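Local coordinates for cell division protein SepF (Methanobrevibacter smithii, PDB 7AL1), which probably binds the tubulin homologue FtsZ and tethers it to the membrane during archaeal cell division, at residues V28-Q31 with V32-S36; N53-L56 with A57-I61; I61-M64 with R65-G69. All blocks are in the same frame, centred on the assembly; numbering follows the deposited sequence.

Contact 1: V28-Q31 with V32-S36; sequences VVDQ and VLEES. With TRS (2-amino-2-hydroxymethyl-propane-1,3-diol), chain B.
Asp30 and Glu34 lie side by side, one turn apart near the C-terminal end of helix 22-33, and point the same way. Their carboxylates are stacked with planes only 7° apart. Asp30 OD1 and Glu34 OE2 come within 3.8 Å, a close pair of like charges. A tris molecule, probably from the crystallisation liquor, bridges the two. Its N donates to Glu34 OE2 at 2.7 Å and makes weak bonds to both Asp30 oxygens. Its O3 donates to Glu34 OE1, also at 2.7 Å. The amine is probably protonated and would then offset the like charges. A water adds a second bridge, donating a hydrogen bond to Asp30 OD1 at 2.6 Å and a weak one to Glu34 OE2. If Asp30 were an alanine, the stack would be gone, and the tris amine would probably be left with Glu34 as its one carboxylate mate here.

The apolar contact is small. Val29 CG1 meets Leu33 CD1 at 3.6 Å. This CG1, anti to the backbone N (chi1 174°), is the branch that lies alongside Leu33.

Gln31 OE1 is hydrogen-bonded to Asn37 ND2. Glu35 CG lies near Gln31 NE2, the two side chains crossing obliquely.

Among the backbone bonds, Leu33 N reaches Val29 O at 2.8 Å. Asp30 O takes two donors, Glu34 N at 2.8 Å and Glu35 N at 3.2 Å.

Ser36 leaves helical geometry with positive phi, and its N bonds Val32 O weakly, consistent with an alpha-L C-cap. The helix links strands 13-17 and 39-42 in a beta-alpha-beta crossover.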
ATOM      1  N   VAL A  28      -9.833 -11.976  -2.782  1.00 17.60           N
ATOM      2  CA  VAL A  28      -9.586 -10.632  -2.257  1.00 17.05           C
ATOM      3  C   VAL A  28     -10.701 -10.239  -1.306  1.00 18.16           C
ATOM      4  O   VAL A  28     -10.461  -9.740  -0.204  1.00 18.89           O
ATOM      5  CB  VAL A  28      -9.455  -9.621  -3.409  1.00 18.56           C
ATOM      6  CG1 VAL A  28      -9.528  -8.200  -2.916  1.00 20.72           C
ATOM      7  CG2 VAL A  28      -8.191  -9.844  -4.175  1.00 19.62           C
ATOM      8  N   VAL A  29     -11.948 -10.440  -1.740  1.00 18.21           N
ATOM      9  CA  VAL A  29     -13.095 -10.072  -0.905  1.00 19.84           C
ATOM     10  C   VAL A  29     -13.026 -10.803   0.417  1.00 20.46           C
ATOM     11  O   VAL A  29     -13.233 -10.224   1.497  1.00 20.37           O
ATOM     12  CB  VAL A  29     -14.405 -10.393  -1.642  1.00 19.14           C
ATOM     13  CG1 VAL A  29     -15.625 -10.174  -0.757  1.00 22.17           C
ATOM     14  CG2 VAL A  29     -14.511  -9.540  -2.891  1.00 21.83           C
ATOM     15  N   ASP A  30     -12.753 -12.102   0.363  1.00 18.58           N
ATOM     16  CA  ASP A  30     -12.713 -12.879   1.595  1.00 19.80           C
ATOM     17  C   ASP A  30     -11.609 -12.391   2.535  1.00 17.68           C
ATOM     18  O   ASP A  30     -11.789 -12.371   3.754  1.00 17.24           O
ATOM     19  CB  ASP A  30     -12.548 -14.365   1.277  1.00 17.52           C
ATOM     20  CG  ASP A  30     -13.772 -14.979   0.634  1.00 22.20           C
ATOM     21  OD1 ASP A  30     -14.801 -14.301   0.577  1.00 23.12           O
ATOM     22  OD2 ASP A  30     -13.659 -16.128   0.182  1.00 25.13           O
ATOM     23  N   GLN A  31     -10.468 -11.972   1.980  1.00 16.43           N
ATOM     24  CA  GLN A  31      -9.379 -11.470   2.820  1.00 15.72           C
ATOM     25  C   GLN A  31      -9.803 -10.218   3.569  1.00 18.86           C
ATOM     26  O   GLN A  31      -9.518 -10.062   4.761  1.00 18.94           O
ATOM     27  CB  GLN A  31      -8.141 -11.209   1.976  1.00 17.93           C
ATOM     28  CG  GLN A  31      -7.448 -12.489   1.565  1.00 18.85           C
ATOM     29  CD  GLN A  31      -6.878 -13.198   2.784  1.00 25.62           C
ATOM     30  OE1 GLN A  31      -6.146 -12.601   3.576  1.00 28.25           O
ATOM     31  NE2 GLN A  31      -7.248 -14.454   2.961  1.00 30.26           N
ATOM     32  N   VAL A  32     -10.459  -9.293   2.877  1.00 17.76           N
ATOM     33  CA  VAL A  32     -10.889  -8.051   3.513  1.00 18.37           C
ATOM     34  C   VAL A  32     -12.011  -8.319   4.499  1.00 21.41           C
ATOM     35  O   VAL A  32     -11.964  -7.847   5.641  1.00 21.56           O
ATOM     36  CB  VAL A  32     -11.314  -7.031   2.448  1.00 18.48           C
ATOM     37  CG1 VAL A  32     -11.787  -5.741   3.101  1.00 20.24           C
ATOM     38  CG2 VAL A  32     -10.173  -6.726   1.505  1.00 18.82           C
ATOM     39  N   LEU A  33     -13.032  -9.083   4.072  1.00 18.49           N
ATOM     40  CA  LEU A  33     -14.273  -9.193   4.851  1.00 20.33           C
ATOM     41  C   LEU A  33     -14.198 -10.269   5.920  1.00 20.71           C
ATOM     42  O   LEU A  33     -14.763 -10.102   7.005  1.00 22.36           O
ATOM     43  CB  LEU A  33     -15.441  -9.504   3.907  1.00 19.56           C
ATOM     44  CG  LEU A  33     -15.660  -8.425   2.867  1.00 19.23           C
ATOM     45  CD1 LEU A  33     -16.995  -8.717   2.188  1.00 23.30           C
ATOM     46  CD2 LEU A  33     -15.674  -7.040   3.469  1.00 23.81           C
ATOM     47  N   GLU A  34     -13.608 -11.419   5.606  1.00 20.18           N
ATOM     48  CA  GLU A  34     -13.561 -12.518   6.566  1.00 18.28           C
ATOM     49  C   GLU A  34     -12.308 -12.497   7.422  1.00 20.10           C
ATOM     50  O   GLU A  34     -12.368 -12.812   8.609  1.00 22.70           O
ATOM     51  CB  GLU A  34     -13.664 -13.850   5.836  1.00 18.39           C
ATOM     52  CG  GLU A  34     -14.935 -13.970   5.065  1.00 18.86           C
ATOM     53  CD  GLU A  34     -15.083 -15.253   4.316  1.00 23.05           C
ATOM     54  OE1 GLU A  34     -14.091 -16.007   4.166  1.00 22.70           O
ATOM     55  OE2 GLU A  34     -16.219 -15.559   3.903  1.00 21.70           O
ATOM     56  N   GLU A  35     -11.178 -12.129   6.850  1.00 21.13           N
ATOM     57  CA  GLU A  35      -9.930 -12.101   7.609  1.00 20.80           C
ATOM     58  C   GLU A  35      -9.577 -10.719   8.142  1.00 21.26           C
ATOM     59  O   GLU A  35      -8.647 -10.612   8.953  1.00 22.99           O
ATOM     60  CB  GLU A  35      -8.770 -12.634   6.759  1.00 22.03           C
ATOM     61  CG  GLU A  35      -9.004 -14.011   6.145  1.00 23.12           C
ATOM     62  CD  GLU A  35      -9.321 -15.076   7.177  1.00 29.59           C
ATOM     63  OE1 GLU A  35      -8.641 -15.117   8.223  1.00 31.75           O
ATOM     64  OE2 GLU A  35     -10.271 -15.862   6.950  1.00 33.66           O
ATOM     65  N   SER A  36     -10.262  -9.666   7.705  1.00 19.67           N
ATOM     66  CA  SER A  36      -9.950  -8.298   8.108  1.00 23.00           C
ATOM     67  C   SER A  36      -8.498  -7.948   7.811  1.00 21.52           C
ATOM     68  O   SER A  36      -7.821  -7.283   8.600  1.00 22.57           O
ATOM     69  CB  SER A  36     -10.319  -8.040   9.569  1.00 24.91           C
ATOM     70  OG  SER A  36     -11.727  -7.967   9.726  1.00 29.73           O
TER
HETATM   71  C   TRS B 201     -16.030 -18.422   1.504  1.00 21.51           C
HETATM   72  C1  TRS B 201     -17.240 -19.092   2.199  1.00 27.38           C
HETATM   73  C2  TRS B 201     -15.915 -18.886   0.061  1.00 26.80           C
HETATM   74  C3  TRS B 201     -14.726 -18.736   2.230  1.00 23.59           C
HETATM   75  N   TRS B 201     -16.335 -16.887   1.528  1.00 24.40           N
HETATM   76  O1  TRS B 201     -17.176 -20.507   2.198  1.00 27.34           O
HETATM   77  O2  TRS B 201     -17.044 -18.473  -0.701  1.00 28.77           O
HETATM   78  O3  TRS B 201     -14.832 -18.498   3.624  1.00 24.16           O
HETATM   79  O   HOH W   1     -16.711 -13.162   1.851  1.00 32.66           O

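Contact 2: N53-L56 with A57-I61; sequences NFKL and AGEKI
The side chain of Leu56 meets Glu59 and Lys60 through CD1. With CG anti to the backbone N (chi1 180°) and chi2 near 58°, CD1 is the methyl that lies beside these two residues. Lys60 CE lies 3.9 Å from Leu56 CD1, with the two side chains running alongside each other. Glu59 comes to the same methyl at about a right angle, its OE1 3.8 Å from Leu56 CD1.

Lys60 has CG beside its backbone N (chi1 -60°), which sets Lys60 CG 3.3 Å from Leu56 O, the carbonyl that its own N bonds. Beyond CG the chain bends at chi2 and carries NZ to Asn26 on helix 22-33, where it is hydrogen-bonded.

Glu59 is extended beyond CG. Its CG rests 3.5 Å from Lys55 O, and its OE2 is 3.8 Å from Lys55 CG. The charges themselves do not meet. Lys55 NZ stays 5.3 Å from Glu59 OE2, so any attraction between them is probably slight.

Ala57 CB rests near the carbonyl oxygens of Asn53 and Phe54. Gly58 contributes backbone alone. Regular backbone bonds run beneath all of this, from Ala57 N to Asn53 O at 2.9 Å through to Lys60 N and Leu56 O.

These turns belong to helix 51-68. Leu56, Ala57 and Lys60 pack on Ile22 and Ile25 of helix 22-33. Phe54 lies on Leu46 of helix 44-49 and on Asn82 of strand 81-87, and Ile61 meets Ile86 of the same strand.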
ATOM      1  N   ASN A  53     -14.118  -8.837 -16.368  1.00 24.53           N
ATOM      2  CA  ASN A  53     -13.686  -9.139 -15.011  1.00 24.39           C
ATOM      3  C   ASN A  53     -13.119  -7.907 -14.316  1.00 22.10           C
ATOM      4  O   ASN A  53     -13.264  -7.761 -13.095  1.00 21.79           O
ATOM      5  CB  ASN A  53     -12.689 -10.296 -15.030  1.00 25.21           C
ATOM      6  CG  ASN A  53     -13.343 -11.611 -15.391  1.00 31.32           C
ATOM      7  OD1 ASN A  53     -14.566 -11.698 -15.481  1.00 37.83           O
ATOM      8  ND2 ASN A  53     -12.536 -12.636 -15.605  1.00 36.42           N
ATOM      9  N   PHE A  54     -12.484  -7.013 -15.060  1.00 20.40           N
ATOM     10  CA  PHE A  54     -12.112  -5.722 -14.496  1.00 20.37           C
ATOM     11  C   PHE A  54     -13.344  -5.013 -13.962  1.00 23.55           C
ATOM     12  O   PHE A  54     -13.345  -4.486 -12.846  1.00 21.48           O
ATOM     13  CB  PHE A  54     -11.371  -4.902 -15.546  1.00 21.35           C
ATOM     14  CG  PHE A  54     -10.946  -3.540 -15.074  1.00 19.40           C
ATOM     15  CD1 PHE A  54      -9.913  -3.391 -14.177  1.00 22.52           C
ATOM     16  CD2 PHE A  54     -11.566  -2.401 -15.577  1.00 21.57           C
ATOM     17  CE1 PHE A  54      -9.515  -2.140 -13.748  1.00 23.59           C
ATOM     18  CE2 PHE A  54     -11.197  -1.148 -15.141  1.00 27.16           C
ATOM     19  CZ  PHE A  54     -10.160  -1.011 -14.243  1.00 24.40           C
ATOM     20  N   LYS A  55     -14.426  -4.995 -14.746  1.00 25.13           N
ATOM     21  CA  LYS A  55     -15.622  -4.318 -14.267  1.00 25.79           C
ATOM     22  C   LYS A  55     -16.197  -5.003 -13.029  1.00 24.84           C
ATOM     23  O   LYS A  55     -16.616  -4.328 -12.079  1.00 25.26           O
ATOM     24  CB  LYS A  55     -16.667  -4.193 -15.368  1.00 34.66           C
ATOM     25  CG  LYS A  55     -17.874  -3.387 -14.913  1.00 68.70           C
ATOM     26  CD  LYS A  55     -18.418  -2.491 -16.004  1.00 81.90           C
ATOM     27  CE  LYS A  55     -19.244  -1.356 -15.409  1.00 80.79           C
ATOM     28  NZ  LYS A  55     -18.399  -0.212 -14.957  1.00 78.80           N
ATOM     29  N   LEU A  56     -16.227  -6.341 -13.023  1.00 23.28           N
ATOM     30  CA  LEU A  56     -16.711  -7.074 -11.855  1.00 24.27           C
ATOM     31  C   LEU A  56     -15.894  -6.743 -10.612  1.00 26.53           C
ATOM     32  O   LEU A  56     -16.446  -6.572  -9.514  1.00 23.89           O
ATOM     33  CB  LEU A  56     -16.623  -8.578 -12.118  1.00 30.27           C
ATOM     34  CG  LEU A  56     -17.093  -9.484 -10.987  1.00 33.71           C
ATOM     35  CD1 LEU A  56     -18.542  -9.170 -10.650  1.00 41.08           C
ATOM     36  CD2 LEU A  56     -16.949 -10.954 -11.335  1.00 46.51           C
ATOM     37  N   ALA A  57     -14.570  -6.686 -10.748  1.00 23.07           N
ATOM     38  CA  ALA A  57     -13.756  -6.311  -9.601  1.00 21.82           C
ATOM     39  C   ALA A  57     -14.173  -4.952  -9.069  1.00 23.44           C
ATOM     40  O   ALA A  57     -14.289  -4.763  -7.854  1.00 21.11           O
ATOM     41  CB  ALA A  57     -12.278  -6.309  -9.978  1.00 22.74           C
ATOM     42  N   GLY A  58     -14.437  -4.001  -9.957  1.00 22.34           N
ATOM     43  CA  GLY A  58     -14.894  -2.698  -9.507  1.00 20.12           C
ATOM     44  C   GLY A  58     -16.221  -2.773  -8.785  1.00 22.01           C
ATOM     45  O   GLY A  58     -16.442  -2.064  -7.802  1.00 23.20           O
ATOM     46  N   GLU A  59     -17.111  -3.653  -9.250  1.00 21.95           N
ATOM     47  CA  GLU A  59     -18.403  -3.800  -8.581  1.00 23.07           C
ATOM     48  C   GLU A  59     -18.235  -4.415  -7.201  1.00 25.77           C
ATOM     49  O   GLU A  59     -18.938  -4.034  -6.257  1.00 25.05           O
ATOM     50  CB  GLU A  59     -19.348  -4.635  -9.439  1.00 31.11           C
ATOM     51  CG  GLU A  59     -19.807  -3.916 -10.704  1.00 45.61           C
ATOM     52  CD  GLU A  59     -20.460  -4.847 -11.709  1.00 69.28           C
ATOM     53  OE1 GLU A  59     -20.594  -6.051 -11.408  1.00 70.71           O
ATOM     54  OE2 GLU A  59     -20.838  -4.370 -12.802  1.00 77.82           O
ATOM     55  N   LYS A  60     -17.306  -5.368  -7.047  1.00 22.66           N
ATOM     56  CA  LYS A  60     -17.084  -5.966  -5.734  1.00 22.26           C
ATOM     57  C   LYS A  60     -16.441  -4.963  -4.785  1.00 21.25           C
ATOM     58  O   LYS A  60     -16.739  -4.956  -3.583  1.00 21.27           O
ATOM     59  CB  LYS A  60     -16.220  -7.223  -5.858  1.00 24.89           C
ATOM     60  CG  LYS A  60     -16.823  -8.315  -6.732  1.00 30.74           C
ATOM     61  CD  LYS A  60     -17.850  -9.175  -6.022  1.00 39.24           C
ATOM     62  CE  LYS A  60     -18.271 -10.342  -6.913  1.00 44.45           C
ATOM     63  NZ  LYS A  60     -18.527 -11.604  -6.165  1.00 63.03           N
ATOM     64  N   ILE A  61     -15.547  -4.112  -5.294  1.00 23.41           N
ATOM     65  CA  ILE A  61     -14.980  -3.067  -4.447  1.00 22.72           C
ATOM     66  C   ILE A  61     -16.084  -2.122  -3.977  1.00 24.36           C
ATOM     67  O   ILE A  61     -16.132  -1.744  -2.799  1.00 21.97           O
ATOM     68  CB  ILE A  61     -13.833  -2.350  -5.184  1.00 24.76           C
ATOM     69  CG1 ILE A  61     -12.647  -3.313  -5.348  1.00 23.18           C
ATOM     70  CG2 ILE A  61     -13.402  -1.099  -4.452  1.00 23.31           C
ATOM     71  CD1 ILE A  61     -11.613  -2.867  -6.365  1.00 26.35           C
TER

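Contact 3: I61-M64 with R65-G69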
ATOM      1  N   ILE A  61     -15.547  -4.112  -5.294  1.00 23.41           N
ATOM      2  CA  ILE A  61     -14.980  -3.067  -4.447  1.00 22.72           C
ATOM      3  C   ILE A  61     -16.084  -2.122  -3.977  1.00 24.36           C
ATOM      4  O   ILE A  61     -16.132  -1.744  -2.799  1.00 21.97           O
ATOM      5  CB  ILE A  61     -13.833  -2.350  -5.184  1.00 24.76           C
ATOM      6  CG1 ILE A  61     -12.647  -3.313  -5.348  1.00 23.18           C
ATOM      7  CG2 ILE A  61     -13.402  -1.099  -4.452  1.00 23.31           C
ATOM      8  CD1 ILE A  61     -11.613  -2.867  -6.365  1.00 26.35           C
ATOM      9  N   LYS A  62     -16.994  -1.759  -4.884  1.00 22.22           N
ATOM     10  CA  LYS A  62     -18.128  -0.917  -4.523  0.52 22.81           C
ATOM     11  C   LYS A  62     -18.938  -1.547  -3.401  1.00 22.88           C
ATOM     12  O   LYS A  62     -19.296  -0.875  -2.423  1.00 21.55           O
ATOM     13  CB  LYS A  62     -18.991  -0.747  -5.768  0.52 24.85           C
ATOM     14  CG  LYS A  62     -20.201   0.113  -5.596  0.52 28.07           C
ATOM     15  CD  LYS A  62     -21.098   0.019  -6.838  0.52 31.14           C
ATOM     16  CE  LYS A  62     -20.340   0.275  -8.129  0.52 36.47           C
ATOM     17  NZ  LYS A  62     -19.490   1.500  -8.090  0.52 40.87           N
ATOM     18  N   GLN A  63     -19.211  -2.845  -3.515  1.00 21.66           N
ATOM     19  CA  GLN A  63     -19.984  -3.548  -2.497  1.00 23.18           C
ATOM     20  C   GLN A  63     -19.254  -3.565  -1.155  1.00 21.11           C
ATOM     21  O   GLN A  63     -19.869  -3.399  -0.089  1.00 21.21           O
ATOM     22  CB  GLN A  63     -20.310  -4.955  -3.003  1.00 27.84           C
ATOM     23  CG  GLN A  63     -21.259  -5.775  -2.117  1.00 52.42           C
ATOM     24  CD  GLN A  63     -21.785  -7.036  -2.805  1.00 58.03           C
ATOM     25  OE1 GLN A  63     -22.991  -7.292  -2.823  1.00 55.90           O
ATOM     26  NE2 GLN A  63     -20.876  -7.826  -3.376  1.00 49.56           N
ATOM     27  N   MET A  64     -17.931  -3.749  -1.169  1.00 20.61           N
ATOM     28  CA  MET A  64     -17.224  -3.774   0.103  1.00 19.94           C
ATOM     29  C   MET A  64     -17.275  -2.415   0.790  1.00 20.63           C
ATOM     30  O   MET A  64     -17.408  -2.338   2.015  1.00 19.71           O
ATOM     31  CB  MET A  64     -15.769  -4.198  -0.075  1.00 21.71           C
ATOM     32  CG  MET A  64     -15.582  -5.675  -0.413  1.00 21.71           C
ATOM     33  SD  MET A  64     -13.876  -6.268  -0.331  1.00 25.74           S
ATOM     34  CE  MET A  64     -13.321  -5.477  -1.795  1.00 25.31           C
ATOM     35  N   ARG A  65     -17.163  -1.333   0.019  1.00 18.23           N
ATOM     36  CA  ARG A  65     -17.245   0.003   0.588  1.00 19.46           C
ATOM     37  C   ARG A  65     -18.647   0.278   1.123  1.00 22.27           C
ATOM     38  O   ARG A  65     -18.823   0.724   2.264  1.00 28.44           O
ATOM     39  CB  ARG A  65     -16.867   1.043  -0.464  1.00 20.76           C
ATOM     40  CG  ARG A  65     -15.436   1.013  -0.888  1.00 22.59           C
ATOM     41  CD  ARG A  65     -15.167   2.085  -1.921  1.00 25.52           C
ATOM     42  NE  ARG A  65     -15.066   3.417  -1.335  1.00 25.94           N
ATOM     43  CZ  ARG A  65     -14.830   4.525  -2.040  1.00 28.59           C
ATOM     44  NH1 ARG A  65     -14.697   4.456  -3.348  1.00 29.04           N
ATOM     45  NH2 ARG A  65     -14.752   5.694  -1.420  1.00 40.66           N
ATOM     46  N   SER A  66     -19.664  -0.032   0.325  1.00 20.32           N
ATOM     47  CA  SER A  66     -21.027   0.382   0.643  0.62 21.13           C
ATOM     48  C   SER A  66     -21.613  -0.446   1.773  1.00 23.24           C
ATOM     49  O   SER A  66     -22.337   0.085   2.620  1.00 25.38           O
ATOM     50  CB  SER A  66     -21.905   0.221  -0.595  0.62 22.85           C
ATOM     51  OG  SER A  66     -21.362   0.912  -1.713  0.62 23.33           O
ATOM     52  N   ASN A  67     -21.344  -1.754   1.775  1.00 20.57           N
ATOM     53  CA  ASN A  67     -22.041  -2.668   2.673  1.00 20.04           C
ATOM     54  C   ASN A  67     -21.202  -3.214   3.811  1.00 19.31           C
ATOM     55  O   ASN A  67     -21.762  -3.746   4.769  1.00 18.98           O
ATOM     56  CB  ASN A  67     -22.604  -3.842   1.863  1.00 20.61           C
ATOM     57  CG  ASN A  67     -23.690  -3.418   0.921  1.00 28.58           C
ATOM     58  OD1 ASN A  67     -24.163  -2.287   0.993  1.00 31.92           O
ATOM     59  ND2 ASN A  67     -24.086  -4.304   0.021  1.00 38.54           N
ATOM     60  N   TYR A  68     -19.875  -3.058   3.777  1.00 19.39           N
ATOM     61  CA  TYR A  68     -19.016  -3.608   4.820  1.00 20.55           C
ATOM     62  C   TYR A  68     -18.117  -2.572   5.463  1.00 20.06           C
ATOM     63  O   TYR A  68     -17.329  -2.928   6.354  1.00 22.05           O
ATOM     64  CB  TYR A  68     -18.194  -4.789   4.295  1.00 26.12           C
ATOM     65  CG  TYR A  68     -19.027  -6.005   3.932  1.00 26.86           C
ATOM     66  CD1 TYR A  68     -19.620  -6.113   2.684  1.00 25.98           C
ATOM     67  CD2 TYR A  68     -19.209  -7.050   4.838  1.00 34.87           C
ATOM     68  CE1 TYR A  68     -20.362  -7.213   2.335  1.00 27.65           C
ATOM     69  CE2 TYR A  68     -19.960  -8.164   4.491  1.00 40.16           C
ATOM     70  CZ  TYR A  68     -20.530  -8.234   3.235  1.00 45.21           C
ATOM     71  OH  TYR A  68     -21.277  -9.325   2.860  1.00 55.89           O
ATOM     72  N   GLY A  69     -18.212  -1.309   5.071  1.00 20.89           N
ATOM     73  CA  GLY A  69     -17.443  -0.281   5.721  1.00 22.97           C
ATOM     74  C   GLY A  69     -15.995  -0.271   5.326  1.00 21.63           C
ATOM     75  O   GLY A  69     -15.187   0.357   6.016  1.00 27.03           O
TER
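Met64 and Tyr68 are joined by a backbone hydrogen bond at the C-terminal turn of helix 51-68. Tyr68 N reaches Met64 O at 3.1 Å, but from above the carbonyl plane, 46° out of it. The turns before are more regular. Arg65 N bonds Ile61 O at 3.0 Å, nearly in line with the carbonyl. Ser66 N and Asn67 N bond Lys62 O and Gln63 O, each at 2.9 Å. Ser66 OG also lies 2.8 Å from Lys62 O, but whether its proton is given there is not settled.

Side-chain contact is slight, mostly chain carbons against carbonyl oxygens. Arg65 CG is 3.4 Å from Ile61 O. This follows from its chi1 of -67°, which sets CG beside the backbone N and facing the preceding turn. The guanidinium end leads away. Gln63 CG lies 3.8 Å from Asn67 ND2, and the two amides are turned 49° apart. The Tyr68 ring offers its edge to Gln63 O, which lies in the ring plane, 3.9 Å from CD1.

Gly69 is the first residue to leave helical phi/psi, with positive phi, and Met64 is backbone-bonded to Ala70. Met64, which is buried, packs on Val32 and Leu33 of helix 22-33 and on Ile86 of strand 81-87.

No side-chain salt bridge or apolar cluster joins the segments. Main-chain bonds carry most of the contact, and the polar side chains lie at the exposed surface.

In the fold
Contacts 2 and 3 are successive parts of helix 51-68. They share Ile61, and their centres are about 12 Å apart. Contact 1 lies on the neighbouring helix, 22-33, with its centre about 15 Å from that of contact 2 and about 12 Å from that of contact 3. The two helices pack against each other there. Leu33 CD2 touches Tyr68 CB at 3.5 Å, and Met64 SD lies 3.9 Å from Val32 CB. Nearer contact 2 the touch is looser, Val29 CG2 to Lys60 CB at 4.1 Å. The tris molecule belongs to contact 1. All three contacts lie within the SepF family region of the longer protein.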